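Local coordinates for protein phosphoethanolamine N-methyltransferase 1 (Haemonchus contortus, PDB 4KRG) that probably transfers a methyl group from S-adenosylmethionine to phosphoethanolamine, an early step of phosphocholine biosynthesis in this nematode, at residues A[318-332]-A[347-361]. Sequence-based numbering, arbitrary orientation. Where two conformers were deposited one is given.
With BOG (octyl beta-D-glucopyranoside), chain F; BOG (octyl beta-D-glucopyranoside), chain E.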
ATOM      1  N   ALA A 318     -15.164  11.875  -7.765  1.00 16.37           N
ATOM      2  CA  ALA A 318     -16.190  10.882  -7.471  1.00 16.68           C
ATOM      3  C   ALA A 318     -17.531  11.509  -7.098  1.00 20.82           C
ATOM      4  O   ALA A 318     -18.590  10.993  -7.454  1.00 22.44           O
ATOM      5  CB  ALA A 318     -15.726   9.963  -6.369  1.00 15.46           C
ATOM      6  N   GLU A 319     -17.494  12.613  -6.363  1.00 18.05           N
ATOM      7  CA  GLU A 319     -18.732  13.265  -5.941  1.00 19.31           C
ATOM      8  C   GLU A 319     -19.477  13.882  -7.112  1.00 17.71           C
ATOM      9  O   GLU A 319     -20.662  13.624  -7.311  1.00 22.88           O
ATOM     10  CB  GLU A 319     -18.467  14.343  -4.889  1.00 19.58           C
ATOM     11  CG  GLU A 319     -19.745  15.065  -4.481  1.00 26.59           C
ATOM     12  CD  GLU A 319     -19.508  16.249  -3.573  1.00 34.85           C
ATOM     13  OE1 GLU A 319     -18.396  16.819  -3.607  1.00 35.39           O
ATOM     14  OE2 GLU A 319     -20.443  16.615  -2.828  1.00 39.76           O
ATOM     15  N   LYS A 320     -18.773  14.700  -7.888  1.00 16.74           N
ATOM     16  CA  LYS A 320     -19.397  15.468  -8.956  1.00 20.06           C
ATOM     17  C   LYS A 320     -19.825  14.626 -10.150  1.00 21.03           C
ATOM     18  O   LYS A 320     -20.790  14.960 -10.824  1.00 23.61           O
ATOM     19  CB  LYS A 320     -18.473  16.601  -9.410  1.00 21.64           C
ATOM     20  CG  LYS A 320     -18.334  17.734  -8.409  1.00 24.21           C
ATOM     21  CD  LYS A 320     -19.659  18.463  -8.198  1.00 28.16           C
ATOM     22  CE  LYS A 320     -19.492  19.635  -7.249  1.00 29.52           C
ATOM     23  NZ  LYS A 320     -20.805  20.137  -6.769  1.00 32.37           N
ATOM     24  N   PHE A 321     -19.113  13.538 -10.421  1.00 19.23           N
ATOM     25  CA  PHE A 321     -19.453  12.725 -11.582  1.00 21.97           C
ATOM     26  C   PHE A 321     -20.041  11.361 -11.240  1.00 24.00           C
ATOM     27  O   PHE A 321     -20.258  10.538 -12.125  1.00 26.73           O
ATOM     28  CB  PHE A 321     -18.259  12.611 -12.531  1.00 21.93           C
ATOM     29  CG  PHE A 321     -17.832  13.934 -13.103  1.00 23.37           C
ATOM     30  CD1 PHE A 321     -18.598  14.560 -14.082  1.00 23.75           C
ATOM     31  CD2 PHE A 321     -16.685  14.566 -12.649  1.00 22.24           C
ATOM     32  CE1 PHE A 321     -18.216  15.787 -14.603  1.00 23.34           C
ATOM     33  CE2 PHE A 321     -16.299  15.793 -13.165  1.00 25.22           C
ATOM     34  CZ  PHE A 321     -17.066  16.404 -14.142  1.00 24.80           C
ATOM     35  N   THR A 322     -20.334  11.157  -9.958  1.00 23.00           N
ATOM     36  CA  THR A 322     -20.904   9.905  -9.463  1.00 22.22           C
ATOM     37  C   THR A 322     -20.155   8.718 -10.019  1.00 23.87           C
ATOM     38  O   THR A 322     -20.760   7.803 -10.574  1.00 27.30           O
ATOM     39  CB  THR A 322     -22.386   9.760  -9.835  1.00 26.38           C
ATOM     40  OG1 THR A 322     -22.516   9.648 -11.256  1.00 29.01           O
ATOM     41  CG2 THR A 322     -23.165  10.962  -9.347  1.00 29.36           C
ATOM     42  N   CYS A 323     -18.835   8.745  -9.876  1.00 23.50           N
ATOM     43  CA  CYS A 323     -17.981   7.720 -10.448  1.00 21.29           C
ATOM     44  C   CYS A 323     -17.075   7.129  -9.383  1.00 19.72           C
ATOM     45  O   CYS A 323     -16.913   7.709  -8.314  1.00 17.46           O
ATOM     46  CB  CYS A 323     -17.124   8.312 -11.568  1.00 22.30           C
ATOM     47  SG  CYS A 323     -15.865   9.493 -11.010  1.00 22.50           S
ATOM     48  N   ASN A 324     -16.487   5.976  -9.682  1.00 16.70           N
ATOM     49  CA  ASN A 324     -15.492   5.385  -8.802  1.00 14.71           C
ATOM     50  C   ASN A 324     -14.107   5.815  -9.266  1.00 15.94           C
ATOM     51  O   ASN A 324     -13.906   6.091 -10.446  1.00 16.91           O
ATOM     52  CB  ASN A 324     -15.610   3.862  -8.817  1.00 17.09           C
ATOM     53  CG  ASN A 324     -17.032   3.381  -8.583  1.00 19.82           C
ATOM     54  OD1 ASN A 324     -17.738   3.887  -7.713  1.00 18.51           O
ATOM     55  ND2 ASN A 324     -17.461   2.399  -9.373  1.00 22.75           N
ATOM     56  N   VAL A 325     -13.149   5.887  -8.351  1.00 14.39           N
ATOM     57  CA  VAL A 325     -11.831   6.396  -8.706  1.00 16.62           C
ATOM     58  C   VAL A 325     -10.726   5.535  -8.104  1.00 16.74           C
ATOM     59  O   VAL A 325     -10.796   5.160  -6.932  1.00 15.73           O
ATOM     60  CB  VAL A 325     -11.634   7.868  -8.239  1.00 15.71           C
ATOM     61  CG1 VAL A 325     -10.215   8.344  -8.532  1.00 19.43           C
ATOM     62  CG2 VAL A 325     -12.644   8.797  -8.887  1.00 13.57           C
ATOM     63  N   TRP A 326      -9.732   5.200  -8.926  1.00 14.05           N
ATOM     64  CA  TRP A 326      -8.471   4.653  -8.448  1.00 14.10           C
ATOM     65  C   TRP A 326      -7.370   5.681  -8.700  1.00 14.50           C
ATOM     66  O   TRP A 326      -7.089   6.031  -9.843  1.00 15.51           O
ATOM     67  CB  TRP A 326      -8.127   3.344  -9.155  1.00 13.75           C
ATOM     68  CG  TRP A 326      -6.826   2.775  -8.684  1.00 13.90           C
ATOM     69  CD1 TRP A 326      -5.585   3.041  -9.181  1.00 13.72           C
ATOM     70  CD2 TRP A 326      -6.647   1.848  -7.609  1.00 13.11           C
ATOM     71  NE1 TRP A 326      -4.636   2.330  -8.481  1.00 14.71           N
ATOM     72  CE2 TRP A 326      -5.258   1.592  -7.513  1.00 15.05           C
ATOM     73  CE3 TRP A 326      -7.512   1.203  -6.727  1.00 14.25           C
ATOM     74  CZ2 TRP A 326      -4.728   0.713  -6.564  1.00 17.26           C
ATOM     75  CZ3 TRP A 326      -6.986   0.333  -5.789  1.00 16.90           C
ATOM     76  CH2 TRP A 326      -5.604   0.096  -5.714  1.00 16.93           C
ATOM     77  N   ASN A 327      -6.752   6.157  -7.626  1.00 12.39           N
ATOM     78  CA  ASN A 327      -5.761   7.216  -7.707  1.00 11.23           C
ATOM     79  C   ASN A 327      -4.413   6.656  -7.282  1.00 13.26           C
ATOM     80  O   ASN A 327      -4.240   6.219  -6.141  1.00 14.81           O
ATOM     81  CB  ASN A 327      -6.187   8.372  -6.796  1.00 13.73           C
ATOM     82  CG  ASN A 327      -5.248   9.582  -6.852  1.00 16.90           C
ATOM     83  OD1 ASN A 327      -4.099   9.507  -7.301  1.00 16.97           O
ATOM     84  ND2 ASN A 327      -5.740  10.702  -6.361  1.00 12.96           N
ATOM     85  N   VAL A 328      -3.467   6.673  -8.214  1.00 13.34           N
ATOM     86  CA  VAL A 328      -2.111   6.182  -7.983  1.00 14.48           C
ATOM     87  C   VAL A 328      -1.252   7.299  -7.412  1.00 15.51           C
ATOM     88  O   VAL A 328      -1.242   8.405  -7.951  1.00 15.39           O
ATOM     89  CB  VAL A 328      -1.465   5.725  -9.306  1.00 11.57           C
ATOM     90  CG1 VAL A 328      -0.089   5.135  -9.060  1.00 11.68           C
ATOM     91  CG2 VAL A 328      -2.355   4.715 -10.009  1.00 13.18           C
ATOM     92  N   GLU A 329      -0.549   7.014  -6.319  1.00 15.02           N
ATOM     93  CA  GLU A 329       0.429   7.939  -5.746  1.00 13.63           C
ATOM     94  C   GLU A 329       1.808   7.285  -5.855  1.00 16.64           C
ATOM     95  O   GLU A 329       1.920   6.057  -5.817  1.00 15.89           O
ATOM     96  CB  GLU A 329       0.095   8.229  -4.274  1.00 15.52           C
ATOM     97  CG  GLU A 329      -1.320   8.769  -4.018  1.00 17.22           C
ATOM     98  CD  GLU A 329      -1.398  10.292  -4.039  1.00 20.87           C
ATOM     99  OE1 GLU A 329      -0.437  10.947  -4.499  1.00 22.29           O
ATOM    100  OE2 GLU A 329      -2.424  10.845  -3.591  1.00 22.22           O
ATOM    101  N   THR A 330       2.860   8.086  -5.990  1.00 12.63           N
ATOM    102  CA  THR A 330       4.214   7.533  -6.044  1.00 15.40           C
ATOM    103  C   THR A 330       5.097   8.020  -4.895  1.00 17.12           C
ATOM    104  O   THR A 330       6.222   7.555  -4.734  1.00 16.44           O
ATOM    105  CB  THR A 330       4.918   7.815  -7.386  1.00 17.10           C
ATOM    106  OG1 THR A 330       5.173   9.220  -7.510  1.00 19.79           O
ATOM    107  CG2 THR A 330       4.064   7.350  -8.547  1.00 16.63           C
ATOM    108  N   LYS A 331       4.584   8.958  -4.105  1.00 17.99           N
ATOM    109  CA  LYS A 331       5.307   9.454  -2.936  1.00 19.43           C
ATOM    110  C   LYS A 331       4.697   8.880  -1.654  1.00 18.85           C
ATOM    111  O   LYS A 331       3.556   9.198  -1.315  1.00 17.49           O
ATOM    112  CB  LYS A 331       5.269  10.985  -2.893  1.00 21.23           C
ATOM    113  CG  LYS A 331       5.687  11.679  -4.185  1.00 23.14           C
ATOM    114  CD  LYS A 331       7.183  11.983  -4.212  1.00 26.15           C
ATOM    115  CE  LYS A 331       7.552  12.954  -5.336  1.00 22.06           C
ATOM    116  NZ  LYS A 331       7.356  12.379  -6.694  1.00 20.05           N
ATOM    117  N   GLU A 332       5.458   8.039  -0.953  1.00 18.17           N
ATOM    118  CA  GLU A 332       4.959   7.334   0.233  1.00 15.99           C
ATOM    119  C   GLU A 332       4.253   8.226   1.253  1.00 15.48           C
ATOM    120  O   GLU A 332       3.188   7.876   1.755  1.00 14.58           O
ATOM    121  CB  GLU A 332       6.090   6.571   0.931  1.00 15.34           C
ATOM    122  CG  GLU A 332       6.677   5.436   0.120  1.00 17.37           C
ATOM    123  CD  GLU A 332       7.896   5.849  -0.692  1.00 21.41           C
ATOM    124  OE1 GLU A 332       8.036   7.048  -1.004  1.00 24.27           O
ATOM    125  OE2 GLU A 332       8.720   4.969  -1.017  1.00 20.79           O
ATOM    126  N   ASP A 347     -16.023   7.794   1.546  1.00 15.17           N
ATOM    127  CA  ASP A 347     -16.660   7.565   0.251  1.00 14.58           C
ATOM    128  C   ASP A 347     -15.990   6.340  -0.356  1.00 16.49           C
ATOM    129  O   ASP A 347     -14.855   6.419  -0.838  1.00 15.67           O
ATOM    130  CB  ASP A 347     -16.474   8.770  -0.673  1.00 13.51           C
ATOM    131  CG  ASP A 347     -17.241   8.631  -1.982  1.00 15.63           C
ATOM    132  OD1 ASP A 347     -17.568   7.490  -2.368  1.00 16.70           O
ATOM    133  OD2 ASP A 347     -17.525   9.665  -2.630  1.00 17.54           O
ATOM    134  N   GLN A 348     -16.701   5.216  -0.341  1.00 15.82           N
ATOM    135  CA  GLN A 348     -16.134   3.933  -0.729  1.00 13.49           C
ATOM    136  C   GLN A 348     -15.787   3.861  -2.217  1.00 13.99           C
ATOM    137  O   GLN A 348     -15.080   2.953  -2.661  1.00 18.08           O
ATOM    138  CB  GLN A 348     -17.080   2.790  -0.336  1.00 14.87           C
ATOM    139  CG  GLN A 348     -18.404   2.780  -1.084  1.00 17.06           C
ATOM    140  CD  GLN A 348     -18.335   2.042  -2.415  1.00 17.33           C
ATOM    141  OE1 GLN A 348     -17.614   1.052  -2.559  1.00 17.62           O
ATOM    142  NE2 GLN A 348     -19.084   2.529  -3.396  1.00 18.74           N
ATOM    143  N   ARG A 349     -16.280   4.822  -2.983  1.00 14.99           N
ATOM    144  CA  ARG A 349     -16.003   4.864  -4.408  1.00 14.26           C
ATOM    145  C   ARG A 349     -14.567   5.286  -4.709  1.00 14.54           C
ATOM    146  O   ARG A 349     -14.087   5.091  -5.821  1.00 15.02           O
ATOM    147  CB  ARG A 349     -16.973   5.817  -5.101  1.00 12.97           C
ATOM    148  CG  ARG A 349     -18.437   5.440  -4.965  1.00 13.52           C
ATOM    149  CD  ARG A 349     -19.311   6.529  -5.533  1.00 16.64           C
ATOM    150  NE  ARG A 349     -19.131   7.772  -4.790  1.00 18.55           N
ATOM    151  CZ  ARG A 349     -19.785   8.903  -5.028  1.00 20.40           C
ATOM    152  NH1 ARG A 349     -20.688   8.972  -5.999  1.00 22.57           N
ATOM    153  NH2 ARG A 349     -19.533   9.972  -4.285  1.00 17.79           N
ATOM    154  N   VAL A 350     -13.892   5.868  -3.718  1.00 12.44           N
ATOM    155  CA  VAL A 350     -12.551   6.416  -3.923  1.00 13.11           C
ATOM    156  C   VAL A 350     -11.505   5.498  -3.314  1.00 14.86           C
ATOM    157  O   VAL A 350     -11.600   5.136  -2.142  1.00 15.79           O
ATOM    158  CB  VAL A 350     -12.401   7.831  -3.308  1.00 14.51           C
ATOM    159  CG1 VAL A 350     -10.990   8.349  -3.508  1.00 13.63           C
ATOM    160  CG2 VAL A 350     -13.383   8.789  -3.941  1.00 16.08           C
ATOM    161  N   ARG A 351     -10.518   5.109  -4.120  1.00 12.60           N
ATOM    162  CA  ARG A 351      -9.469   4.193  -3.677  1.00 11.58           C
ATOM    163  C   ARG A 351      -8.105   4.742  -4.075  1.00 13.24           C
ATOM    164  O   ARG A 351      -7.984   5.438  -5.078  1.00 19.02           O
ATOM    165  CB  ARG A 351      -9.663   2.806  -4.301  1.00 13.85           C
ATOM    166  CG  ARG A 351     -11.061   2.238  -4.189  1.00 14.85           C
ATOM    167  CD  ARG A 351     -11.404   1.822  -2.790  1.00 14.20           C
ATOM    168  NE  ARG A 351     -12.817   1.478  -2.648  1.00 13.96           N
ATOM    169  CZ  ARG A 351     -13.317   0.256  -2.792  1.00 17.04           C
ATOM    170  NH1 ARG A 351     -12.519  -0.767  -3.079  1.00 18.37           N
ATOM    171  NH2 ARG A 351     -14.617   0.056  -2.641  1.00 18.53           N
ATOM    172  N   PHE A 352      -7.083   4.434  -3.288  1.00 12.14           N
ATOM    173  CA  PHE A 352      -5.720   4.849  -3.600  1.00 13.37           C
ATOM    174  C   PHE A 352      -4.810   3.643  -3.568  1.00 13.14           C
ATOM    175  O   PHE A 352      -5.091   2.660  -2.888  1.00 14.10           O
ATOM    176  CB  PHE A 352      -5.206   5.878  -2.583  1.00 14.54           C
ATOM    177  CG  PHE A 352      -5.995   7.150  -2.557  1.00 13.78           C
ATOM    178  CD1 PHE A 352      -5.597   8.246  -3.313  1.00 13.31           C
ATOM    179  CD2 PHE A 352      -7.147   7.251  -1.783  1.00 14.34           C
ATOM    180  CE1 PHE A 352      -6.341   9.430  -3.299  1.00 12.48           C
ATOM    181  CE2 PHE A 352      -7.892   8.424  -1.768  1.00 14.94           C
ATOM    182  CZ  PHE A 352      -7.486   9.513  -2.527  1.00 14.51           C
ATOM    183  N   GLY A 353      -3.720   3.721  -4.315  1.00 14.29           N
ATOM    184  CA  GLY A 353      -2.678   2.719  -4.255  1.00 13.44           C
ATOM    185  C   GLY A 353      -1.356   3.439  -4.371  1.00 14.48           C
ATOM    186  O   GLY A 353      -1.284   4.523  -4.947  1.00 16.91           O
ATOM    187  N   TRP A 354      -0.309   2.856  -3.805  1.00 13.26           N
ATOM    188  CA  TRP A 354       1.029   3.363  -4.035  1.00 13.66           C
ATOM    189  C   TRP A 354       1.743   2.435  -5.008  1.00 14.78           C
ATOM    190  O   TRP A 354       1.648   1.210  -4.899  1.00 13.26           O
ATOM    191  CB  TRP A 354       1.829   3.473  -2.732  1.00 12.96           C
ATOM    192  CG  TRP A 354       3.263   3.850  -2.974  1.00 14.05           C
ATOM    193  CD1 TRP A 354       3.788   5.106  -2.997  1.00 14.95           C
ATOM    194  CD2 TRP A 354       4.353   2.957  -3.266  1.00 13.65           C
ATOM    195  NE1 TRP A 354       5.134   5.054  -3.275  1.00 15.73           N
ATOM    196  CE2 TRP A 354       5.497   3.757  -3.443  1.00 15.48           C
ATOM    197  CE3 TRP A 354       4.451   1.573  -3.392  1.00 15.72           C
ATOM    198  CZ2 TRP A 354       6.745   3.196  -3.743  1.00 17.43           C
ATOM    199  CZ3 TRP A 354       5.689   1.027  -3.686  1.00 16.53           C
ATOM    200  CH2 TRP A 354       6.821   1.838  -3.859  1.00 15.58           C
ATOM    201  N   ASN A 355       2.447   3.028  -5.964  1.00 13.74           N
ATOM    202  CA  ASN A 355       3.369   2.295  -6.813  1.00 14.35           C
ATOM    203  C   ASN A 355       4.639   3.116  -6.991  1.00 15.05           C
ATOM    204  O   ASN A 355       4.621   4.331  -6.845  1.00 16.04           O
ATOM    205  CB  ASN A 355       2.737   2.002  -8.170  1.00 14.07           C
ATOM    206  CG  ASN A 355       1.414   1.299  -8.044  1.00 13.37           C
ATOM    207  OD1 ASN A 355       0.394   1.932  -7.790  1.00 14.37           O
ATOM    208  ND2 ASN A 355       1.419  -0.022  -8.218  1.00 14.56           N
ATOM    209  N   GLU A 356       5.740   2.450  -7.309  1.00 13.64           N
ATOM    210  CA  GLU A 356       7.013   3.133  -7.499  1.00 17.34           C
ATOM    211  C   GLU A 356       6.989   4.032  -8.735  1.00 16.68           C
ATOM    212  O   GLU A 356       7.652   5.063  -8.769  1.00 17.72           O
ATOM    213  CB  GLU A 356       8.133   2.102  -7.637  1.00 18.86           C
ATOM    214  CG  GLU A 356       9.531   2.640  -7.411  1.00 25.17           C
ATOM    215  CD  GLU A 356      10.561   1.525  -7.346  1.00 29.55           C
ATOM    216  OE1 GLU A 356      10.237   0.392  -7.768  1.00 31.74           O
ATOM    217  OE2 GLU A 356      11.688   1.773  -6.873  1.00 33.04           O
ATOM    218  N   SER A 357       6.218   3.632  -9.746  1.00 14.57           N
ATOM    219  CA  SER A 357       6.182   4.332 -11.029  1.00 14.28           C
ATOM    220  C   SER A 357       4.877   4.053 -11.734  1.00 15.25           C
ATOM    221  O   SER A 357       4.090   3.228 -11.274  1.00 17.73           O
ATOM    222  CB  SER A 357       7.304   3.828 -11.921  1.00 17.27           C
ATOM    223  OG  SER A 357       7.071   2.476 -12.281  1.00 19.32           O
ATOM    224  N   LEU A 358       4.662   4.713 -12.868  1.00 14.95           N
ATOM    225  CA  LEU A 358       3.499   4.425 -13.699  1.00 16.20           C
ATOM    226  C   LEU A 358       3.529   2.980 -14.188  1.00 16.41           C
ATOM    227  O   LEU A 358       2.511   2.285 -14.162  1.00 18.27           O
ATOM    228  CB  LEU A 358       3.441   5.381 -14.896  1.00 17.60           C
ATOM    229  CG  LEU A 358       2.351   5.136 -15.947  1.00 17.75           C
ATOM    230  CD1 LEU A 358       0.963   5.187 -15.332  1.00 17.74           C
ATOM    231  CD2 LEU A 358       2.457   6.154 -17.071  1.00 18.90           C
ATOM    232  N   SER A 359       4.705   2.549 -14.632  0.51 15.89           N
ATOM    233  CA  SER A 359       4.909   1.196 -15.142  0.51 17.84           C
ATOM    234  C   SER A 359       4.457   0.141 -14.136  0.51 16.38           C
ATOM    235  O   SER A 359       3.864  -0.871 -14.503  0.51 16.83           O
ATOM    236  CB  SER A 359       6.381   0.994 -15.493  0.51 19.03           C
ATOM    237  OG  SER A 359       6.621  -0.318 -15.960  0.51 20.16           O
ATOM    238  N   SER A 360       4.735   0.394 -12.864  1.00 14.51           N
ATOM    239  CA  SER A 360       4.349  -0.514 -11.783  1.00 14.81           C
ATOM    240  C   SER A 360       2.830  -0.687 -11.717  1.00 13.50           C
ATOM    241  O   SER A 360       2.322  -1.807 -11.634  1.00 14.44           O
ATOM    242  CB  SER A 360       4.878  -0.003 -10.442  1.00 14.55           C
ATOM    243  OG  SER A 360       4.304  -0.727  -9.365  1.00 14.44           O
ATOM    244  N   SER A 361       2.112   0.431 -11.767  1.00 14.08           N
ATOM    245  CA  SER A 361       0.654   0.406 -11.703  1.00 12.80           C
ATOM    246  C   SER A 361       0.067  -0.267 -12.941  1.00 12.97           C
ATOM    247  O   SER A 361      -0.918  -1.000 -12.861  1.00 15.43           O
ATOM    248  CB  SER A 361       0.088   1.819 -11.549  1.00 13.83           C
ATOM    249  OG  SER A 361      -1.321   1.763 -11.441  1.00 14.64           O
TER
HETATM  250  C1  BOG F 504     -20.792  18.158 -12.691  1.00130.70           C
HETATM  251  O1  BOG F 504     -20.175  19.274 -12.140  1.00130.37           O
HETATM  252  C2  BOG F 504     -22.120  17.921 -11.999  1.00130.55           C
HETATM  253  O2  BOG F 504     -21.872  17.583 -10.639  1.00130.10           O
HETATM  254  C3  BOG F 504     -22.920  16.843 -12.647  1.00130.81           C
HETATM  255  O3  BOG F 504     -24.230  16.791 -12.010  1.00131.09           O
HETATM  256  C4  BOG F 504     -23.086  17.064 -14.114  1.00130.57           C
HETATM  257  O4  BOG F 504     -23.715  15.913 -14.721  1.00130.53           O
HETATM  258  C5  BOG F 504     -21.752  17.291 -14.808  1.00130.59           C
HETATM  259  O5  BOG F 504     -20.957  18.359 -14.163  1.00130.83           O
HETATM  260  C6  BOG F 504     -22.011  17.668 -16.201  1.00130.44           C
HETATM  261  O6  BOG F 504     -21.378  16.745 -17.041  1.00130.08           O
HETATM  262  C1' BOG F 504     -18.771  19.102 -11.924  1.00130.26           C
HETATM  263  C2' BOG F 504     -18.185  20.309 -11.133  1.00 45.02           C
HETATM  264  C3' BOG F 504     -16.658  20.288 -11.118  1.00 43.83           C
HETATM  265  C4' BOG F 504     -15.983  19.110 -10.774  1.00 42.56           C
HETATM  266  C5' BOG F 504     -14.597  18.757 -11.394  1.00 43.49           C
HETATM  267  C6' BOG F 504     -13.569  18.350 -10.328  1.00 43.78           C
HETATM  268  C7' BOG F 504     -12.211  17.883 -10.913  1.00 22.10           C
HETATM  269  C8' BOG F 504     -11.519  16.902 -10.027  1.00 22.80           C
HETATM  270  C1  BOG E 503     -13.061  -2.034 -14.731  1.00 18.49           C
HETATM  271  O1  BOG E 503     -12.237  -2.262 -13.647  1.00 18.22           O
HETATM  272  C2  BOG E 503     -13.453  -3.337 -15.399  1.00 18.14           C
HETATM  273  O2  BOG E 503     -12.286  -3.941 -15.934  1.00 19.41           O
HETATM  274  C3  BOG E 503     -14.433  -3.086 -16.495  1.00 21.18           C
HETATM  275  O3  BOG E 503     -14.847  -4.352 -17.081  1.00 24.13           O
HETATM  276  C4  BOG E 503     -15.628  -2.334 -16.006  1.00 21.53           C
HETATM  277  O4  BOG E 503     -16.522  -2.038 -17.097  1.00 22.18           O
HETATM  278  C5  BOG E 503     -15.209  -1.033 -15.337  1.00 19.98           C
HETATM  279  O5  BOG E 503     -14.256  -1.300 -14.248  1.00 18.40           O
HETATM  280  C6  BOG E 503     -16.368  -0.339 -14.774  1.00 19.16           C
HETATM  281  O6  BOG E 503     -16.265   1.007 -15.119  1.00 24.76           O
HETATM  282  C1' BOG E 503     -11.287  -1.215 -13.450  1.00 16.56           C
HETATM  283  C2' BOG E 503     -10.397  -1.611 -12.243  1.00 17.13           C
HETATM  284  C3' BOG E 503     -11.219  -1.883 -10.995  1.00 16.51           C
HETATM  285  C4' BOG E 503     -11.044  -1.095  -9.852  1.00 16.44           C
HETATM  286  C5' BOG E 503     -12.267  -0.845  -8.925  1.00 30.34           C
HETATM  287  C6' BOG E 503     -11.908  -0.108  -7.628  1.00 29.96           C
HETATM  288  C7' BOG E 503     -12.041   1.431  -7.729  1.00 31.31           C
HETATM  289  C8' BOG E 503     -13.197   1.935  -6.935  1.00 30.69           C
HETATM  290  O   HOH W   1     -22.174  11.651  -5.991  1.00 22.13           O
HETATM  291  O   HOH W   2     -19.544   2.249  -6.375  1.00 18.25           O
HETATM  292  O   HOH W   3      -2.028   1.213  -9.189  1.00 14.34           O
HETATM  293  O   HOH W   4       8.363   6.446  -6.648  1.00 17.18           O
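R349 reaches back along N324 toward A318, and each part of its side chain meets something different. CB and CG pass the amide oxygen of N324, with CG 3.2 Å from OD1; CD stays near this oxygen and C323 O. The chain then bends (chi3 -62°), turning one face of the guanidinium to A318 O, 3.4 Å from CZ; the angles are too poor for a hydrogen bond. The charge is answered in the guanidinium plane by D347: NE meets OD1 on its syn lone pair at 2.9 Å, and NH2 forms a salt bridge with OD2 at 2.6 Å. OD1 also accepts from R349 N, closing an Asx turn, while NH1 donates to a water shared with E319 O.

Beyond R349, strands 324-329 and 350-354 run parallel, joined by six backbone hydrogen bonds from V325 N to N355 N. Near G353 the indole of W326, CG anti to the backbone N (chi1 179°), brings CZ2 to 3.7 Å from G353 CA. A water accepts from W326 NE1 and donates to N355 OD1. On the other face, F352 CD1 packs 3.5 Å from N327 CB.

Helix 332-345 connects the strands in a beta-alpha-beta unit, consistent with a Rossmann-like methyltransferase fold; strand 297-302 flanks 324-329, strand 208-218 pairs antiparallel with 350-354, and helix 314-321 packs on V325, V350 and F352.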